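Local coordinates for sugar fermentation stimulation protein homolog (Pyrococcus furiosus, PDB 4DA2) that probably binds DNA, pairing an OB-fold domain with a PD-(D/E)xK nuclease-like domain that holds calcium ions in this crystal, at residues P179-F184 with I222-L227; V173-L178 with L211-E216. The protein carries 1 engineered substitution. All blocks are in the same frame, centred on the assembly; numbering follows the deposited sequence.

Contact 1: P179-F184 with I222-L227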
ATOM      1  N   PRO A 179      -5.685   2.225  10.546  1.00 16.27           N
ATOM      2  CA  PRO A 179      -5.997   3.280  11.511  1.00 13.72           C
ATOM      3  C   PRO A 179      -5.057   3.153  12.719  1.00 14.61           C
ATOM      4  O   PRO A 179      -4.436   2.094  12.939  1.00 17.44           O
ATOM      5  CB  PRO A 179      -7.447   2.956  11.931  1.00 22.37           C
ATOM      6  CG  PRO A 179      -7.538   1.441  11.762  1.00 20.59           C
ATOM      7  CD  PRO A 179      -6.702   1.148  10.538  1.00 24.58           C
ATOM      8  N   ASN A 180      -4.941   4.242  13.470  1.00 15.53           N
ATOM      9  CA  ASN A 180      -4.184   4.299  14.737  1.00 24.70           C
ATOM     10  C   ASN A 180      -2.740   3.803  14.665  1.00 25.56           C
ATOM     11  O   ASN A 180      -2.300   2.988  15.467  1.00 28.44           O
ATOM     12  CB  ASN A 180      -4.947   3.597  15.878  1.00 26.63           C
ATOM     13  CG  ASN A 180      -6.363   4.107  16.012  1.00 25.89           C
ATOM     14  OD1 ASN A 180      -7.256   3.658  15.293  1.00 46.61           O
ATOM     15  ND2 ASN A 180      -6.569   5.090  16.888  1.00 33.84           N
ATOM     16  N   VAL A 181      -2.009   4.294  13.682  1.00 24.23           N
ATOM     17  CA  VAL A 181      -0.574   4.131  13.669  1.00 18.59           C
ATOM     18  C   VAL A 181      -0.016   5.518  13.435  1.00 17.81           C
ATOM     19  O   VAL A 181      -0.670   6.348  12.796  1.00 15.09           O
ATOM     20  CB  VAL A 181      -0.069   3.141  12.549  1.00 19.66           C
ATOM     21  CG1 VAL A 181      -0.353   1.679  12.914  1.00 22.15           C
ATOM     22  CG2 VAL A 181      -0.629   3.519  11.170  1.00 19.69           C
ATOM     23  N   SER A 182       1.157   5.793  14.005  1.00 16.47           N
ATOM     24  CA  SER A 182       1.770   7.122  13.889  1.00 21.19           C
ATOM     25  C   SER A 182       3.195   7.051  13.372  1.00 22.56           C
ATOM     26  O   SER A 182       3.850   8.093  13.140  1.00 19.50           O
ATOM     27  CB  SER A 182       1.803   7.804  15.263  1.00 16.77           C
ATOM     28  OG  SER A 182       2.495   6.958  16.168  1.00 16.59           O
ATOM     29  N   LYS A 183       3.691   5.833  13.240  1.00 15.11           N
ATOM     30  CA  LYS A 183       5.082   5.563  12.834  1.00 12.57           C
ATOM     31  C   LYS A 183       5.176   4.431  11.823  1.00 16.79           C
ATOM     32  O   LYS A 183       4.210   3.714  11.619  1.00 17.12           O
ATOM     33  CB  LYS A 183       5.952   5.220  14.060  1.00 17.18           C
ATOM     34  CG  LYS A 183       6.013   6.343  15.092  1.00 23.91           C
ATOM     35  CD  LYS A 183       7.055   6.051  16.163  1.00 28.77           C
ATOM     36  CE  LYS A 183       6.499   5.135  17.238  1.00 35.43           C
ATOM     37  NZ  LYS A 183       5.689   5.878  18.235  1.00 43.73           N
ATOM     38  N   PHE A 184       6.329   4.329  11.169  1.00 13.50           N
ATOM     39  CA  PHE A 184       6.657   3.214  10.298  1.00  9.53           C
ATOM     40  C   PHE A 184       8.017   2.625  10.638  1.00 15.24           C
ATOM     41  O   PHE A 184       8.941   3.382  10.896  1.00 15.90           O
ATOM     42  CB  PHE A 184       6.652   3.656   8.792  1.00 11.08           C
ATOM     43  CG  PHE A 184       7.283   2.624   7.886  1.00 14.98           C
ATOM     44  CD1 PHE A 184       6.526   1.574   7.357  1.00  8.62           C
ATOM     45  CD2 PHE A 184       8.659   2.635   7.655  1.00 15.25           C
ATOM     46  CE1 PHE A 184       7.157   0.573   6.580  1.00 13.03           C
ATOM     47  CE2 PHE A 184       9.278   1.671   6.871  1.00 12.18           C
ATOM     48  CZ  PHE A 184       8.523   0.621   6.334  1.00 14.83           C
ATOM     49  N   ILE A 222      -9.348   8.403   4.231  1.00 13.91           N
ATOM     50  CA  ILE A 222      -8.813   9.497   5.042  1.00 20.42           C
ATOM     51  C   ILE A 222      -7.278   9.463   5.041  1.00 15.08           C
ATOM     52  O   ILE A 222      -6.656   8.440   5.347  1.00 15.79           O
ATOM     53  CB  ILE A 222      -9.362   9.425   6.513  1.00 21.19           C
ATOM     54  CG1 ILE A 222     -10.903   9.408   6.542  1.00 22.93           C
ATOM     55  CG2 ILE A 222      -8.827  10.572   7.376  1.00 20.25           C
ATOM     56  CD1 ILE A 222     -11.552  10.515   5.713  1.00 19.29           C
ATOM     57  N   TYR A 223      -6.667  10.609   4.746  1.00 13.45           N
ATOM     58  CA  TYR A 223      -5.225  10.714   4.775  1.00 17.11           C
ATOM     59  C   TYR A 223      -4.881  11.420   6.075  1.00 16.02           C
ATOM     60  O   TYR A 223      -5.279  12.567   6.267  1.00 19.12           O
ATOM     61  CB  TYR A 223      -4.741  11.511   3.539  1.00 11.96           C
ATOM     62  CG  TYR A 223      -3.283  11.939   3.600  1.00 19.98           C
ATOM     63  CD1 TYR A 223      -2.261  11.026   3.952  1.00 16.06           C
ATOM     64  CD2 TYR A 223      -2.917  13.259   3.323  1.00 20.69           C
ATOM     65  CE1 TYR A 223      -0.930  11.424   4.014  1.00 23.21           C
ATOM     66  CE2 TYR A 223      -1.569  13.661   3.379  1.00 20.04           C
ATOM     67  CZ  TYR A 223      -0.592  12.737   3.727  1.00 23.51           C
ATOM     68  OH  TYR A 223       0.731  13.134   3.793  1.00 21.40           O
ATOM     69  N   ARG A 224      -4.174  10.722   6.972  1.00 15.87           N
ATOM     70  CA  ARG A 224      -3.871  11.235   8.300  1.00 18.06           C
ATOM     71  C   ARG A 224      -2.576  12.078   8.331  1.00 17.10           C
ATOM     72  O   ARG A 224      -2.335  12.794   9.298  1.00 28.03           O
ATOM     73  CB  ARG A 224      -3.835  10.108   9.343  1.00 23.15           C
ATOM     74  CG  ARG A 224      -5.196   9.377   9.576  1.00 17.88           C
ATOM     75  CD  ARG A 224      -5.143   8.532  10.874  1.00 17.59           C
ATOM     76  NE  ARG A 224      -3.963   7.669  10.910  1.00 20.24           N
ATOM     77  CZ  ARG A 224      -3.842   6.528  10.236  1.00 23.77           C
ATOM     78  NH1 ARG A 224      -4.845   6.078   9.493  1.00 19.85           N
ATOM     79  NH2 ARG A 224      -2.718   5.825  10.310  1.00 18.63           N
ATOM     80  N   GLY A 225      -1.796  12.022   7.258  1.00 20.31           N
ATOM     81  CA  GLY A 225      -0.514  12.712   7.176  1.00 21.76           C
ATOM     82  C   GLY A 225       0.635  11.714   7.163  1.00 21.80           C
ATOM     83  O   GLY A 225       0.427  10.488   6.998  1.00 19.75           O
ATOM     84  N   GLU A 226       1.850  12.211   7.381  1.00 13.68           N
ATOM     85  CA  GLU A 226       3.001  11.307   7.367  1.00 17.78           C
ATOM     86  C   GLU A 226       3.208  10.576   8.689  1.00 16.53           C
ATOM     87  O   GLU A 226       2.835  11.062   9.764  1.00 18.71           O
ATOM     88  CB  GLU A 226       4.288  12.047   6.999  1.00 18.54           C
ATOM     89  CG  GLU A 226       4.304  12.587   5.596  1.00 23.84           C
ATOM     90  CD  GLU A 226       5.620  13.299   5.277  1.00 25.46           C
ATOM     91  OE1 GLU A 226       6.707  12.722   5.562  1.00 29.61           O
ATOM     92  OE2 GLU A 226       5.566  14.402   4.700  1.00 26.90           O
ATOM     93  N   LEU A 227       3.842   9.414   8.607  1.00 16.40           N
ATOM     94  CA  LEU A 227       4.201   8.635   9.777  1.00 17.03           C
ATOM     95  C   LEU A 227       5.694   8.853  10.031  1.00 13.20           C
ATOM     96  O   LEU A 227       6.467   9.080   9.076  1.00 14.25           O
ATOM     97  CB  LEU A 227       3.942   7.139   9.534  1.00 22.50           C
ATOM     98  CG  LEU A 227       2.542   6.701   9.053  1.00 20.81           C
ATOM     99  CD1 LEU A 227       2.521   5.201   8.753  1.00 15.53           C
ATOM    100  CD2 LEU A 227       1.499   7.044  10.100  1.00 13.95           C
TER
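Leu-227 and Arg-224 reach from 222-227 to 179-184 and carry the contact between them. In the tight part the leucine methyls press on backbone carbonyls: Leu-227 CD2 lies 3.5 Å from Val-181 O, CD1 3.6 Å from Lys-183 O, and Leu-227 CA makes a CH...O contact with Ser-182 O. The apolar pairs are looser, Val-181 CG2 standing 4.3 Å from Leu-227 CD2. Arg-224 fills the other end. The Arg-224 and Val-181 side chains cross at about a right angle, with Val-181 CG2 at the guanidinium edge, near its plane, 3.2 Å from NH2. Asn-180 N sits over the centre of one guanidinium face. The bond from Arg-224 NH2 to Val-181 O is long at 3.3 Å, with the acceptor tilted 17° out of the guanidinium plane; the stronger partner is His-214 ND1, bound by NH1. An alanine in place of Arg-224 would probably leave Val-181 O and His-214 ND1 without this donor and open a gap beneath Pro-179 and Asn-180. The more solvent-facing side belongs to Asn-180, Ser-182 and Lys-183, whose side chains point away; Ser-182 OG bonds Glu-141 instead. Strand 183-186 lies between parallel neighbours 142-145 and 220-229, while strand 207-215 pairs antiparallel with an earlier part of 220-229.

Contact 2: V173-L178 with L211-E216; sequences VFIGAL and LGLHME
Gly-176 has a double role: the regular pairing with 211-216 runs up to it, and it takes part in two of the three backbone bonds across the contact, yet it is also the centre of an inverse gamma turn that bends the chain out of strand 169-176. Its N gives a short bond of 2.7 Å to Leu-211 O, with an angle of only 139° at the hydrogen. Its O accepts Leu-213 N at 3.0 Å, and this donor stands 46° above the carbonyl plane. The pairing before the turn is straighter, Leu-211 N meeting Phe-174 O at 2.9 Å almost in line with the C=O. A CB position at Gly-176 lies only 3.1 Å from Leu-211 O, consistent with glycine there.

On the face bearing Ile-175 and Leu-211, the apolar side chains mesh. Leu-211 CD1 touches both Val-173 CG1, at 3.8 Å, and Ile-175 CD1, at 3.9 Å; the Ile-175 and Leu-211 side chains lie side by side, pointing the same way. In Ile-175 CG1 lies beside the backbone N (chi1 -53°), which leaves CG2 anti to it and 4.1 Å from Leu-213 CD1. Helix 81-93 packs on this layer, Ile-91 against Leu-211 and Ala-87 against Leu-213.

Farther along, His-214 NE2 donates to Glu-216 OE2 at 2.7 Å; the oxygen lies in the ring plane, but the hydrogen bond meets the carboxylate from above its own plane. With ND1 engaged by Arg-224, bonds at both ring nitrogens are likely to hold the ring's orientation. Parallel strands 169-176 and 207-215, connected by way of strand 183-186 and helix 192-204, form part of the central mixed sheet of the PD-(D/E)xK domain, one of whose calcium ions is bound by Glu-131 and Thr-132 of strand 127-139, the other parallel neighbour of 169-176, together with Asp-118.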
ATOM      1  N   VAL A 173       7.656   4.970  -0.931  1.00 15.43           N
ATOM      2  CA  VAL A 173       6.592   5.454  -0.058  1.00  8.70           C
ATOM      3  C   VAL A 173       5.849   4.270   0.512  1.00 11.88           C
ATOM      4  O   VAL A 173       5.236   3.497  -0.250  1.00 15.53           O
ATOM      5  CB  VAL A 173       5.611   6.348  -0.815  1.00 11.26           C
ATOM      6  CG1 VAL A 173       4.494   6.836   0.149  1.00 15.05           C
ATOM      7  CG2 VAL A 173       6.323   7.569  -1.468  1.00 14.38           C
ATOM      8  N   PHE A 174       5.872   4.132   1.837  1.00 11.11           N
ATOM      9  CA  PHE A 174       5.099   3.090   2.508  1.00  7.95           C
ATOM     10  C   PHE A 174       3.691   3.606   2.824  1.00 14.04           C
ATOM     11  O   PHE A 174       3.511   4.662   3.427  1.00 12.57           O
ATOM     12  CB  PHE A 174       5.861   2.614   3.768  1.00 11.89           C
ATOM     13  CG  PHE A 174       7.171   1.982   3.445  1.00 18.69           C
ATOM     14  CD1 PHE A 174       7.214   0.666   2.991  1.00 18.69           C
ATOM     15  CD2 PHE A 174       8.364   2.707   3.514  1.00 13.67           C
ATOM     16  CE1 PHE A 174       8.423   0.054   2.647  1.00 20.30           C
ATOM     17  CE2 PHE A 174       9.596   2.083   3.195  1.00 16.34           C
ATOM     18  CZ  PHE A 174       9.614   0.771   2.740  1.00 21.19           C
ATOM     19  N   ILE A 175       2.693   2.855   2.380  1.00 12.08           N
ATOM     20  CA  ILE A 175       1.306   3.223   2.615  1.00 12.20           C
ATOM     21  C   ILE A 175       0.821   2.471   3.859  1.00  9.77           C
ATOM     22  O   ILE A 175       0.471   1.270   3.800  1.00 14.51           O
ATOM     23  CB  ILE A 175       0.419   2.896   1.373  1.00 13.75           C
ATOM     24  CG1 ILE A 175       1.021   3.530   0.097  1.00 16.83           C
ATOM     25  CG2 ILE A 175      -0.996   3.384   1.619  1.00 16.27           C
ATOM     26  CD1 ILE A 175       1.145   5.079   0.125  1.00 22.55           C
ATOM     27  N   GLY A 176       0.842   3.183   4.985  1.00  9.14           N
ATOM     28  CA  GLY A 176       0.418   2.659   6.292  1.00 11.78           C
ATOM     29  C   GLY A 176      -1.081   2.815   6.376  1.00 15.82           C
ATOM     30  O   GLY A 176      -1.611   3.658   7.134  1.00 13.54           O
ATOM     31  N   ALA A 177      -1.775   2.015   5.564  1.00 18.28           N
ATOM     32  CA  ALA A 177      -3.231   2.062   5.454  1.00 14.33           C
ATOM     33  C   ALA A 177      -3.961   1.351   6.601  1.00 12.26           C
ATOM     34  O   ALA A 177      -4.931   0.596   6.365  1.00 16.60           O
ATOM     35  CB  ALA A 177      -3.695   1.489   4.098  1.00 18.58           C
ATOM     36  N   LEU A 178      -3.484   1.592   7.829  1.00 13.22           N
ATOM     37  CA  LEU A 178      -4.101   1.093   9.063  1.00 14.08           C
ATOM     38  C   LEU A 178      -4.532   2.303   9.863  1.00 14.27           C
ATOM     39  O   LEU A 178      -3.800   3.282   9.904  1.00 17.89           O
ATOM     40  CB  LEU A 178      -3.033   0.401   9.940  1.00 23.93           C
ATOM     41  CG  LEU A 178      -2.383  -0.915   9.533  1.00 35.23           C
ATOM     42  CD1 LEU A 178      -1.338  -1.276  10.537  1.00 21.24           C
ATOM     43  CD2 LEU A 178      -3.393  -2.039   9.400  1.00 29.81           C
ATOM     44  N   LEU A 211       3.039   7.104   4.851  1.00 11.60           N
ATOM     45  CA  LEU A 211       1.791   7.839   4.984  1.00 11.82           C
ATOM     46  C   LEU A 211       0.755   7.050   5.755  1.00 16.13           C
ATOM     47  O   LEU A 211       0.648   5.849   5.563  1.00 16.96           O
ATOM     48  CB  LEU A 211       1.227   8.129   3.604  1.00 16.67           C
ATOM     49  CG  LEU A 211       2.174   8.746   2.570  1.00 16.73           C
ATOM     50  CD1 LEU A 211       1.462   8.833   1.213  1.00 21.81           C
ATOM     51  CD2 LEU A 211       2.632  10.134   3.031  1.00 14.35           C
ATOM     52  N   GLY A 212       0.002   7.726   6.626  1.00 10.57           N
ATOM     53  CA  GLY A 212      -1.086   7.069   7.358  1.00 13.68           C
ATOM     54  C   GLY A 212      -2.402   7.278   6.638  1.00 17.38           C
ATOM     55  O   GLY A 212      -2.756   8.408   6.269  1.00 17.02           O
ATOM     56  N   LEU A 213      -3.130   6.174   6.426  1.00 11.30           N
ATOM     57  CA  LEU A 213      -4.397   6.198   5.733  1.00 12.21           C
ATOM     58  C   LEU A 213      -5.321   5.187   6.385  1.00 12.72           C
ATOM     59  O   LEU A 213      -4.848   4.243   7.026  1.00 18.02           O
ATOM     60  CB  LEU A 213      -4.230   5.804   4.259  1.00 20.32           C
ATOM     61  CG  LEU A 213      -3.671   6.843   3.291  1.00 23.89           C
ATOM     62  CD1 LEU A 213      -2.136   6.916   3.356  1.00 32.19           C
ATOM     63  CD2 LEU A 213      -4.129   6.490   1.904  1.00 29.81           C
ATOM     64  N   HIS A 214      -6.615   5.425   6.259  1.00 17.88           N
ATOM     65  CA  HIS A 214      -7.633   4.433   6.593  1.00 12.30           C
ATOM     66  C   HIS A 214      -8.894   4.763   5.804  1.00 12.21           C
ATOM     67  O   HIS A 214      -8.986   5.811   5.127  1.00 14.97           O
ATOM     68  CB  HIS A 214      -7.895   4.359   8.116  1.00 14.61           C
ATOM     69  CG  HIS A 214      -8.549   5.586   8.667  1.00 19.34           C
ATOM     70  ND1 HIS A 214      -7.833   6.633   9.212  1.00 15.89           N
ATOM     71  CD2 HIS A 214      -9.850   5.954   8.723  1.00 17.34           C
ATOM     72  CE1 HIS A 214      -8.662   7.592   9.587  1.00 18.33           C
ATOM     73  NE2 HIS A 214      -9.895   7.206   9.304  1.00 14.87           N
ATOM     74  N   MET A 215      -9.869   3.855   5.868  1.00 12.14           N
ATOM     75  CA  MET A 215     -11.164   4.058   5.280  1.00 19.19           C
ATOM     76  C   MET A 215     -12.184   3.999   6.416  1.00  9.53           C
ATOM     77  O   MET A 215     -12.022   3.204   7.364  1.00 11.94           O
ATOM     78  CB  MET A 215     -11.439   2.990   4.233  1.00 14.66           C
ATOM     79  CG  MET A 215     -12.784   3.178   3.500  1.00 14.86           C
ATOM     80  SD  MET A 215     -12.923   2.206   1.951  1.00 22.29           S
ATOM     81  CE  MET A 215     -12.706   0.534   2.496  1.00 22.94           C
ATOM     82  N   GLU A 216     -13.160   4.898   6.359  1.00 15.38           N
ATOM     83  CA  GLU A 216     -14.255   4.914   7.315  1.00 19.28           C
ATOM     84  C   GLU A 216     -15.318   3.961   6.806  1.00 15.03           C
ATOM     85  O   GLU A 216     -15.345   3.649   5.625  1.00 15.11           O
ATOM     86  CB  GLU A 216     -14.847   6.311   7.405  1.00 14.59           C
ATOM     87  CG  GLU A 216     -13.819   7.398   7.744  1.00 27.18           C
ATOM     88  CD  GLU A 216     -13.560   7.455   9.227  1.00 32.68           C
ATOM     89  OE1 GLU A 216     -14.436   6.972   9.972  1.00 25.21           O
ATOM     90  OE2 GLU A 216     -12.503   7.970   9.661  1.00 23.90           O
TER

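Followed from the N terminus, the chain runs through 173-178 and directly on into 179-184, then passes by helix 192-204 to 211-216 and finally to 222-227. Contact 2 closes a loop of 32 intervening residues, contact 1 one of 37, and the two loops cross because their segments alternate. Their centres are about 6 Å apart. Strands 207-215 and 220-229 are antiparallel neighbours, and backbone bonds probably join Ile-222 N to His-214 O and Arg-224 N to Gly-212 O. Stacking of Phe-184 on Phe-174 links segments 173-178 and 179-184. Together the contacts tie four successive strands into one mixed sheet.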